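Local coordinates for monosaccharide ABC transporter substrate-binding protein, CUT2 family (Bradyrhizobium sp., PDB 4YHS), which probably binds a monosaccharide or related small solute in the periplasm and delivers it to an ABC importer of the CUT2 family, at residues F164-M167 / G168-G172. Numbering follows the deposited sequence.
Sequences FYTM and GAETG
Thr171 folds its hydroxyl back onto the preceding turn of helix 164-178, where OG1 gives a hydrogen bond of 2.8 Å to Met167 O. Its first torsion (chi1 -57°) sets OG1 beside the residue's own N, so hydroxyl and backbone N-H converge on one carbonyl, from opposite faces of its plane; the N-H bond, Thr171 N to Met167 O, is the longer at 3.3 Å. Threonine suits this buried place because the helix itself takes up the hydroxyl's proton, while the side chain packs on Phe207 and Pro295. Were an alanine to replace Thr171, Met167 O would probably keep only the longer N-H bond from this turn, and a gap would open against those neighbours.

On another face, Thr166 and Glu170 run side by side in the same direction, methyl CG2 of Thr166 lying 4.1 Å from methylene CG of Glu170; both also touch Ile327. Tyr165 reaches across to helix 198-211, where OH is hydrogen-bonded to Asp209; Ala169 CB, a small methyl, meets its ring obliquely, 4.3 Å from Tyr165 CE1. Phe164 lies near a bis-tris, probably from crystallisation, in what may be the solute pocket. By taking two donors, Met167 O spares the buried hydroxyl an outside acceptor.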
loop_
_atom_site.group_PDB
_atom_site.type_symbol
_atom_site.label_atom_id
_atom_site.label_comp_id
_atom_site.label_asym_id
_atom_site.label_seq_id
_atom_site.Cartn_x
_atom_site.Cartn_y
_atom_site.Cartn_z
ATOM N N PHE A 164 3.978 4.300 -5.036
ATOM C CA PHE A 164 4.553 3.058 -5.546
ATOM C C PHE A 164 5.969 3.311 -6.078
ATOM O O PHE A 164 6.729 2.371 -6.208
ATOM C CB PHE A 164 3.659 2.421 -6.616
ATOM C CG PHE A 164 2.812 1.281 -6.082
ATOM C CD1 PHE A 164 3.376 0.053 -5.820
ATOM C CD2 PHE A 164 1.461 1.471 -5.832
ATOM C CE1 PHE A 164 2.611 -0.985 -5.312
ATOM C CE2 PHE A 164 0.694 0.433 -5.340
ATOM C CZ PHE A 164 1.265 -0.786 -5.079
ATOM N N TYR A 165 6.333 4.578 -6.334
ATOM C CA TYR A 165 7.727 4.870 -6.675
ATOM C C TYR A 165 8.604 4.438 -5.500
ATOM O O TYR A 165 9.621 3.744 -5.656
ATOM C CB TYR A 165 7.949 6.357 -6.967
ATOM C CG TYR A 165 9.396 6.692 -7.265
ATOM C CD1 TYR A 165 10.288 6.983 -6.247
ATOM C CD2 TYR A 165 9.873 6.708 -8.566
ATOM C CE1 TYR A 165 11.605 7.277 -6.511
ATOM C CE2 TYR A 165 11.200 6.981 -8.832
ATOM C CZ TYR A 165 12.050 7.282 -7.802
ATOM O OH TYR A 165 13.355 7.580 -8.064
ATOM N N THR A 166 8.175 4.827 -4.302
ATOM C CA THR A 166 8.925 4.527 -3.080
ATOM C C THR A 166 8.927 3.035 -2.761
ATOM O O THR A 166 9.933 2.499 -2.279
ATOM C CB THR A 166 8.345 5.306 -1.861
ATOM O OG1 THR A 166 8.179 6.674 -2.220
ATOM C CG2 THR A 166 9.264 5.184 -0.624
HETATM N N MSE A 167 7.808 2.346 -2.984
HETATM C CA MSE A 167 7.818 0.891 -2.860
HETATM C C MSE A 167 8.871 0.222 -3.751
HETATM O O MSE A 167 9.589 -0.693 -3.302
HETATM C CB MSE A 167 6.449 0.307 -3.189
HETATM C CG MSE A 167 5.327 0.819 -2.303
HETATM SE SE MSE A 167 5.430 0.059 -0.504
HETATM C CE MSE A 167 4.429 -1.589 -0.903
ATOM N N GLY A 168 8.935 0.614 -5.029
ATOM C CA GLY A 168 9.953 0.069 -5.914
ATOM C C GLY A 168 11.369 0.443 -5.477
ATOM O O GLY A 168 12.294 -0.375 -5.478
ATOM N N ALA A 169 11.543 1.705 -5.094
ATOM C CA ALA A 169 12.836 2.223 -4.686
ATOM C C ALA A 169 13.397 1.500 -3.463
ATOM O O ALA A 169 14.566 1.150 -3.433
ATOM C CB ALA A 169 12.738 3.706 -4.405
ATOM N N GLU A 170 12.549 1.253 -2.470
ATOM C CA GLU A 170 13.006 0.600 -1.257
ATOM C C GLU A 170 13.405 -0.835 -1.575
ATOM O O GLU A 170 14.381 -1.381 -1.005
ATOM C CB GLU A 170 11.924 0.674 -0.174
ATOM C CG GLU A 170 11.791 2.072 0.421
ATOM C CD GLU A 170 13.011 2.462 1.256
ATOM O OE1 GLU A 170 13.742 1.557 1.703
ATOM O OE2 GLU A 170 13.246 3.669 1.449
ATOM N N THR A 171 12.689 -1.441 -2.514
ATOM C CA THR A 171 12.975 -2.821 -2.896
ATOM C C THR A 171 14.371 -2.848 -3.575
ATOM O O THR A 171 15.224 -3.720 -3.299
ATOM C CB THR A 171 11.907 -3.381 -3.841
ATOM O OG1 THR A 171 10.608 -3.302 -3.229
ATOM C CG2 THR A 171 12.221 -4.845 -4.146
ATOM N N GLY A 172 14.585 -1.899 -4.462
ATOM C CA GLY A 172 15.830 -1.796 -5.188
ATOM C C GLY A 172 17.018 -1.486 -4.281
ATOM O O GLY A 172 18.086 -2.079 -4.423
#